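Long-range contacts in Pdx2 protein (Plasmodium falciparum, PDB 2ABW), which hydrolyses glutamine to glutamate and ammonia, as the glutaminase subunit of PLP synthase, and passes the ammonia to Pdx1 for vitamin B6 biosynthesis: residues D116-R121 with E160-E165; K167-F172 with I182-Q187. All blocks are in the same frame, centred on the assembly; numbering follows the deposited sequence. Where two conformers were deposited one is given.

Interaction 1: residues D116-R121 with E160-E165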
ATOM      1  N   ASP A 116       1.642  -8.258  -9.051  1.00 16.09           N
ATOM      2  CA  ASP A 116       1.386  -9.629  -9.622  1.00 17.92           C
ATOM      3  C   ASP A 116       1.668 -10.657  -8.543  1.00 17.13           C
ATOM      4  O   ASP A 116       2.666 -11.361  -8.560  1.00 17.68           O
ATOM      5  CB  ASP A 116       2.099  -9.859 -10.908  1.00 18.89           C
ATOM      6  CG  ASP A 116       1.531  -8.972 -12.044  1.00 24.89           C
ATOM      7  OD1 ASP A 116       0.328  -8.532 -12.007  1.00 34.77           O
ATOM      8  OD2 ASP A 116       2.345  -8.622 -12.912  1.00 30.11           O
ATOM      9  N   ILE A 117       0.722 -10.701  -7.588  1.00 15.62           N
ATOM     10  CA  ILE A 117       0.787 -11.633  -6.481  1.00 16.91           C
ATOM     11  C   ILE A 117      -0.596 -12.205  -6.211  1.00 16.97           C
ATOM     12  O   ILE A 117      -1.603 -11.686  -6.580  1.00 16.57           O
ATOM     13  CB  ILE A 117       1.267 -10.925  -5.193  1.00 16.72           C
ATOM     14  CG1 ILE A 117       0.246  -9.872  -4.670  1.00 16.26           C
ATOM     15  CG2 ILE A 117       2.662 -10.342  -5.425  1.00 16.33           C
ATOM     16  CD1 ILE A 117       0.732  -9.005  -3.488  1.00 16.95           C
ATOM     17  N   THR A 118      -0.605 -13.344  -5.523  1.00 15.89           N
ATOM     18  CA  THR A 118      -1.819 -13.881  -4.945  1.00 15.71           C
ATOM     19  C   THR A 118      -1.799 -13.649  -3.469  1.00 16.82           C
ATOM     20  O   THR A 118      -0.805 -13.956  -2.765  1.00 16.25           O
ATOM     21  CB  THR A 118      -1.867 -15.415  -5.132  1.00 17.48           C
ATOM     22  OG1 THR A 118      -1.867 -15.718  -6.528  1.00 17.58           O
ATOM     23  CG2 THR A 118      -3.030 -16.054  -4.507  1.00 15.47           C
ATOM     24  N   ILE A 119      -2.839 -13.021  -2.968  1.00 16.06           N
ATOM     25  CA  ILE A 119      -2.926 -12.660  -1.569  1.00 17.73           C
ATOM     26  C   ILE A 119      -4.214 -13.251  -0.930  1.00 17.05           C
ATOM     27  O   ILE A 119      -5.266 -13.373  -1.631  1.00 17.03           O
ATOM     28  CB  ILE A 119      -2.884 -11.163  -1.422  1.00 16.88           C
ATOM     29  CG1 ILE A 119      -2.502 -10.740  -0.014  1.00 18.46           C
ATOM     30  CG2 ILE A 119      -4.260 -10.546  -1.887  1.00 18.07           C
ATOM     31  CD1 ILE A 119      -2.170  -9.219   0.048  1.00 19.74           C
ATOM     32  N   CYS A 120      -4.141 -13.630   0.330  1.00 19.31           N
ATOM     33  CA  CYS A 120      -5.208 -14.254   1.097  1.00 22.29           C
ATOM     34  C   CYS A 120      -5.575 -13.390   2.272  1.00 24.94           C
ATOM     35  O   CYS A 120      -4.714 -12.929   3.035  1.00 22.78           O
ATOM     36  CB  CYS A 120      -4.741 -15.567   1.665  0.75 21.02           C
ATOM     37  SG  CYS A 120      -4.060 -16.551   0.440  0.75 25.17           S
ATOM     38  N   ARG A 121      -6.854 -13.144   2.438  1.00 29.19           N
ATOM     39  CA  ARG A 121      -7.221 -12.250   3.502  1.00 34.72           C
ATOM     40  C   ARG A 121      -7.196 -13.002   4.767  1.00 37.12           C
ATOM     41  O   ARG A 121      -6.893 -12.414   5.783  1.00 40.62           O
ATOM     42  CB  ARG A 121      -8.565 -11.557   3.248  1.00 36.26           C
ATOM     43  CG  ARG A 121      -9.573 -11.861   4.173  1.00 41.07           C
ATOM     44  CD  ARG A 121     -10.631 -10.806   4.177  1.00 43.77           C
ATOM     45  NE  ARG A 121     -11.842 -11.341   4.762  1.00 47.90           N
ATOM     46  CZ  ARG A 121     -12.998 -10.671   4.846  1.00 50.57           C
ATOM     47  NH1 ARG A 121     -13.088  -9.417   4.412  1.00 53.78           N
ATOM     48  NH2 ARG A 121     -14.072 -11.261   5.373  1.00 52.13           N
ATOM     49  N   GLU A 160       1.552 -16.227  -3.192  1.00 15.15           N
ATOM     50  CA  GLU A 160       2.299 -16.467  -4.445  1.00 15.16           C
ATOM     51  C   GLU A 160       2.862 -15.145  -4.997  1.00 16.64           C
ATOM     52  O   GLU A 160       2.127 -14.172  -5.089  1.00 17.90           O
ATOM     53  CB  GLU A 160       1.395 -17.057  -5.517  1.00 16.79           C
ATOM     54  CG  GLU A 160       0.718 -18.366  -5.143  1.00 13.72           C
ATOM     55  CD  GLU A 160      -0.199 -18.929  -6.239  1.00 17.85           C
ATOM     56  OE1 GLU A 160      -0.877 -18.084  -6.911  1.00 17.53           O
ATOM     57  OE2 GLU A 160      -0.168 -20.162  -6.430  1.00 19.76           O
ATOM     58  N   ILE A 161       4.087 -15.214  -5.510  1.00 16.60           N
ATOM     59  CA  ILE A 161       4.660 -14.182  -6.385  1.00 17.43           C
ATOM     60  C   ILE A 161       4.467 -14.727  -7.807  1.00 17.83           C
ATOM     61  O   ILE A 161       4.863 -15.876  -8.083  1.00 19.87           O
ATOM     62  CB  ILE A 161       6.120 -13.966  -6.070  1.00 18.95           C
ATOM     63  CG1 ILE A 161       6.330 -13.501  -4.621  1.00 22.39           C
ATOM     64  CG2 ILE A 161       6.779 -12.954  -7.015  1.00 17.92           C
ATOM     65  CD1 ILE A 161       5.552 -12.266  -4.180  1.00 21.57           C
ATOM     66  N   LEU A 162       3.984 -13.866  -8.707  1.00 18.63           N
ATOM     67  CA  LEU A 162       3.528 -14.331 -10.023  1.00 19.71           C
ATOM     68  C   LEU A 162       4.367 -13.782 -11.179  1.00 22.01           C
ATOM     69  O   LEU A 162       4.091 -14.083 -12.343  1.00 24.99           O
ATOM     70  CB  LEU A 162       2.067 -14.047 -10.224  1.00 19.60           C
ATOM     71  CG  LEU A 162       1.093 -14.663  -9.230  1.00 19.00           C
ATOM     72  CD1 LEU A 162      -0.300 -14.129  -9.387  1.00 21.98           C
ATOM     73  CD2 LEU A 162       1.150 -16.187  -9.228  1.00 20.68           C
ATOM     74  N   SER A 163       5.373 -12.982 -10.895  1.00 23.32           N
ATOM     75  CA  SER A 163       6.193 -12.358 -11.962  1.00 23.29           C
ATOM     76  C   SER A 163       7.554 -12.122 -11.434  1.00 24.46           C
ATOM     77  O   SER A 163       7.742 -11.804 -10.236  1.00 22.70           O
ATOM     78  CB  SER A 163       5.614 -10.997 -12.326  1.00 24.97           C
ATOM     79  OG  SER A 163       6.483 -10.247 -13.154  1.00 25.02           O
ATOM     80  N   ASP A 164       8.569 -12.287 -12.289  1.00 24.56           N
ATOM     81  CA  ASP A 164       9.901 -11.870 -11.886  1.00 25.07           C
ATOM     82  C   ASP A 164      10.069 -10.356 -11.721  1.00 23.32           C
ATOM     83  O   ASP A 164      11.110  -9.896 -11.178  1.00 24.11           O
ATOM     84  CB  ASP A 164      10.959 -12.307 -12.913  1.00 27.11           C
ATOM     85  CG  ASP A 164      11.081 -13.814 -13.017  1.00 33.40           C
ATOM     86  OD1 ASP A 164      11.188 -14.506 -11.968  1.00 40.87           O
ATOM     87  OD2 ASP A 164      11.088 -14.316 -14.162  1.00 45.28           O
ATOM     88  N   GLU A 165       9.105  -9.587 -12.162  1.00 21.51           N
ATOM     89  CA  GLU A 165       9.119  -8.148 -11.941  1.00 21.73           C
ATOM     90  C   GLU A 165       8.808  -7.764 -10.518  1.00 20.50           C
ATOM     91  O   GLU A 165       9.031  -6.626 -10.108  1.00 21.93           O
ATOM     92  CB  GLU A 165       8.024  -7.488 -12.774  1.00 23.22           C
ATOM     93  CG  GLU A 165       8.151  -7.369 -14.230  1.00 26.96           C
ATOM     94  CD  GLU A 165       6.962  -6.533 -14.880  1.00 28.16           C
ATOM     95  OE1 GLU A 165       6.048  -5.837 -14.277  1.00 29.78           O
ATOM     96  OE2 GLU A 165       6.922  -6.596 -16.133  1.00 37.28           O
TER
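From CB outward, Glu160 runs along Thr118 of the neighbouring antiparallel strand, both side chains on one sheet face and pointing the same way. Its CB lies 3.7 Å from Thr118 CB, and CG keeps alongside, 3.9 Å from that same Thr118 CB. With CG beside the backbone N (chi1 -58°) and the chain extended beyond it (chi2 179°), CD comes 3.6 Å from Thr118 OG1 and OE1 meets the hydroxyl: Thr118 OG1 donates to Glu160 OE1 at 2.6 Å, and OE1 accepts on its anti lone pair, turned away from OE2. Between the backbones, Thr118 N binds Glu160 O on a lone pair (2.9 Å), whereas the return bond from Glu160 N to Thr118 O is weak. Where strand 157-161 ends, Leu162 N still reaches Asp116 O at 2.8 Å, though bent to 140°, and Leu162 CD1 crosses obliquely to within 3.6 Å of Thr118 OG1. On the other face, Ile117 CG2 meets Ile161 CD1 at 3.7 Å. Asn96 ND2 of strand 94-98 also bonds to Thr118 OG1, so this hydroxyl connects all three strands. OE2 has its own hydrogen bond to a residue flanking the segments, and the short OG1-OE1 bond would fit an ionised Glu160.

Interaction 2: residues K167-F172 with I182-Q187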
ATOM      1  N   LYS A 167       9.582  -7.521  -6.827  1.00 19.23           N
ATOM      2  CA  LYS A 167      10.675  -7.601  -5.891  1.00 19.47           C
ATOM      3  C   LYS A 167      10.166  -7.795  -4.456  1.00 18.50           C
ATOM      4  O   LYS A 167       9.239  -7.126  -3.992  1.00 18.49           O
ATOM      5  CB  LYS A 167      11.476  -6.338  -5.996  1.00 21.90           C
ATOM      6  CG  LYS A 167      11.942  -6.042  -7.470  1.00 30.67           C
ATOM      7  CD  LYS A 167      12.454  -7.244  -8.310  1.00 36.42           C
ATOM      8  CE  LYS A 167      12.532  -6.887  -9.843  1.00 38.53           C
ATOM      9  NZ  LYS A 167      13.294  -7.939 -10.632  1.00 39.09           N
ATOM     10  N   VAL A 168      10.654  -8.804  -3.785  1.00 18.17           N
ATOM     11  CA  VAL A 168      10.348  -9.034  -2.406  1.00 18.01           C
ATOM     12  C   VAL A 168      11.237  -8.081  -1.636  1.00 18.98           C
ATOM     13  O   VAL A 168      12.529  -8.182  -1.660  1.00 22.04           O
ATOM     14  CB  VAL A 168      10.576 -10.508  -1.964  1.00 17.96           C
ATOM     15  CG1 VAL A 168      10.456 -10.633  -0.422  1.00 20.98           C
ATOM     16  CG2 VAL A 168       9.603 -11.367  -2.698  1.00 20.72           C
ATOM     17  N   LEU A 169      10.605  -7.118  -1.025  1.00 16.13           N
ATOM     18  CA  LEU A 169      11.301  -6.052  -0.347  1.00 16.39           C
ATOM     19  C   LEU A 169      11.600  -6.395   1.110  1.00 15.75           C
ATOM     20  O   LEU A 169      12.573  -5.956   1.712  1.00 17.79           O
ATOM     21  CB  LEU A 169      10.437  -4.749  -0.483  1.00 17.03           C
ATOM     22  CG  LEU A 169      10.994  -3.562   0.204  1.00 17.66           C
ATOM     23  CD1 LEU A 169      12.425  -3.168  -0.274  1.00 20.07           C
ATOM     24  CD2 LEU A 169      10.001  -2.399   0.095  1.00 17.66           C
ATOM     25  N   ALA A 170      10.680  -7.106   1.795  1.00 15.34           N
ATOM     26  CA  ALA A 170      10.906  -7.459   3.182  1.00 14.45           C
ATOM     27  C   ALA A 170      10.211  -8.765   3.518  1.00 16.13           C
ATOM     28  O   ALA A 170       9.098  -9.030   3.016  1.00 14.88           O
ATOM     29  CB  ALA A 170      10.360  -6.380   4.106  1.00 13.61           C
ATOM     30  N   THR A 171      10.864  -9.589   4.340  1.00 14.96           N
ATOM     31  CA  THR A 171      10.361 -10.856   4.814  1.00 15.94           C
ATOM     32  C   THR A 171      10.595 -10.914   6.317  1.00 16.67           C
ATOM     33  O   THR A 171      11.274 -10.085   6.907  1.00 16.53           O
ATOM     34  CB  THR A 171      11.055 -12.027   4.174  1.00 16.23           C
ATOM     35  OG1 THR A 171      12.457 -12.028   4.550  1.00 17.04           O
ATOM     36  CG2 THR A 171      10.904 -11.958   2.689  1.00 18.26           C
ATOM     37  N   PHE A 172       9.894 -11.862   6.958  1.00 16.51           N
ATOM     38  CA  PHE A 172      10.111 -12.114   8.374  1.00 15.54           C
ATOM     39  C   PHE A 172       9.891 -13.529   8.712  1.00 17.89           C
ATOM     40  O   PHE A 172       9.297 -14.258   7.942  1.00 16.93           O
ATOM     41  CB  PHE A 172       9.201 -11.256   9.254  1.00 15.10           C
ATOM     42  CG  PHE A 172       7.699 -11.562   9.122  1.00 16.23           C
ATOM     43  CD1 PHE A 172       6.932 -10.859   8.199  1.00 18.89           C
ATOM     44  CD2 PHE A 172       7.076 -12.385   9.987  1.00 18.35           C
ATOM     45  CE1 PHE A 172       5.600 -11.111   8.102  1.00 18.56           C
ATOM     46  CE2 PHE A 172       5.743 -12.608   9.911  1.00 17.68           C
ATOM     47  CZ  PHE A 172       5.020 -11.973   8.987  1.00 19.18           C
ATOM     48  N   ILE A 182       6.376 -13.161   3.465  1.00 16.48           N
ATOM     49  CA  ILE A 182       6.606 -11.939   2.692  1.00 16.60           C
ATOM     50  C   ILE A 182       5.782 -10.812   3.298  1.00 17.24           C
ATOM     51  O   ILE A 182       4.562 -10.895   3.351  1.00 18.58           O
ATOM     52  CB  ILE A 182       6.219 -12.148   1.224  1.00 15.92           C
ATOM     53  CG1 ILE A 182       7.058 -13.282   0.614  1.00 18.84           C
ATOM     54  CG2 ILE A 182       6.374 -10.816   0.399  1.00 19.94           C
ATOM     55  CD1 ILE A 182       6.647 -13.672  -0.822  1.00 23.26           C
ATOM     56  N   ALA A 183       6.487  -9.758   3.740  1.00 15.13           N
ATOM     57  CA  ALA A 183       5.876  -8.614   4.370  1.00 15.22           C
ATOM     58  C   ALA A 183       5.641  -7.416   3.415  1.00 15.17           C
ATOM     59  O   ALA A 183       4.727  -6.644   3.636  1.00 14.43           O
ATOM     60  CB  ALA A 183       6.694  -8.178   5.626  1.00 16.16           C
ATOM     61  N   ALA A 184       6.534  -7.238   2.450  1.00 14.62           N
ATOM     62  CA  ALA A 184       6.492  -6.089   1.551  1.00 12.98           C
ATOM     63  C   ALA A 184       7.006  -6.513   0.221  1.00 15.38           C
ATOM     64  O   ALA A 184       7.957  -7.294   0.056  1.00 14.67           O
ATOM     65  CB  ALA A 184       7.320  -5.007   2.103  1.00 13.04           C
ATOM     66  N   VAL A 185       6.310  -6.034  -0.820  1.00 15.20           N
ATOM     67  CA  VAL A 185       6.711  -6.265  -2.216  1.00 15.17           C
ATOM     68  C   VAL A 185       6.677  -4.951  -2.963  1.00 15.91           C
ATOM     69  O   VAL A 185       5.936  -4.025  -2.571  1.00 15.72           O
ATOM     70  CB  VAL A 185       5.764  -7.264  -2.933  1.00 16.72           C
ATOM     71  CG1 VAL A 185       6.007  -8.683  -2.355  1.00 15.26           C
ATOM     72  CG2 VAL A 185       4.295  -6.912  -2.868  1.00 16.63           C
ATOM     73  N   GLU A 186       7.425  -4.896  -4.042  1.00 15.90           N
ATOM     74  CA  GLU A 186       7.435  -3.705  -4.881  1.00 15.16           C
ATOM     75  C   GLU A 186       7.459  -4.153  -6.327  1.00 16.89           C
ATOM     76  O   GLU A 186       8.242  -5.043  -6.709  1.00 17.56           O
ATOM     77  CB  GLU A 186       8.663  -2.847  -4.504  1.00 15.64           C
ATOM     78  CG  GLU A 186       8.665  -1.460  -5.213  1.00 15.95           C
ATOM     79  CD  GLU A 186       9.693  -0.507  -4.604  1.00 17.73           C
ATOM     80  OE1 GLU A 186      10.606  -0.998  -3.877  1.00 20.34           O
ATOM     81  OE2 GLU A 186       9.690   0.672  -4.916  1.00 20.27           O
ATOM     82  N   GLN A 187       6.677  -3.521  -7.173  1.00 14.73           N
ATOM     83  CA  GLN A 187       6.639  -3.900  -8.601  1.00 16.02           C
ATOM     84  C   GLN A 187       6.386  -2.599  -9.367  1.00 15.95           C
ATOM     85  O   GLN A 187       5.327  -2.018  -9.187  1.00 16.00           O
ATOM     86  CB  GLN A 187       5.523  -4.879  -8.935  1.00 16.76           C
ATOM     87  CG  GLN A 187       5.599  -5.342 -10.405  1.00 17.64           C
ATOM     88  CD  GLN A 187       4.583  -6.330 -10.737  1.00 17.58           C
ATOM     89  OE1 GLN A 187       3.793  -6.773  -9.867  1.00 19.85           O
ATOM     90  NE2 GLN A 187       4.526  -6.678 -12.050  1.00 20.78           N
TER
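Leu169 and Ala183 have helix-like backbone torsions (psi -37° and -33°) in otherwise extended strands, and each turns its N-H to the same carbonyl as the residue after it. Thus Ala184 O accepts from Leu169 N at 2.9 Å and from Ala170 N at 3.2 Å, while Ala170 O takes Ala183 N at 2.8 Å and Ala184 N at 3.2 Å. All four donors stand above the acceptor's carbonyl plane, so neither oxygen is approached along a lone pair. Between the forks, Ala170 CB and Ala184 CB pack at 3.9 Å on one face. On the opposite face Val168, its CG1 anti to the backbone N, crosses Ile182 at about a right angle, CG1 to Ile182 CG2 at 4.2 Å. Phe172 CG sits in the crowded position between the backbone N and the carbonyl carbon (chi1 65°), which brings the ring edge to Ala183, Phe172 CD1 lying 3.7 Å from Ala183 CB. Toward Lys167 the pairing is regular, with Lys167 N and Glu186 O 2.8 Å apart, and the Glu186 carboxylate goes on to Tyr208 and Lys212 of helix 204-219. Two classic beta bulges, one on each strand, mark this hairpin of the central sheet in a class I glutamine amidotransferase fold.

Overall arrangement
Interactions 1 and 2 lie in different sheets, with centres about 11 Å apart on the same side of the chain's centre. Interaction 1 joins strands 115-120 and 157-161 of the three-stranded sheet; interaction 2 joins strands 167-174 and 180-187, neighbours in the nine-stranded mixed sheet. They follow in series along the chain, 160-165 leading into 167-172 after Val166. Gln187 OE1 probably accepts from Asp116 N, and Gln187 NE2 probably donates to Glu165 OE1, in the loop after strand 157-161, while Ile161 CD1 packs on Ile182 CD1 (3.8 Å) and on Val185. The small sheet thus packs against the large one through these contacts, while Arg121, assigned to glutamine binding, follows strand 115-120.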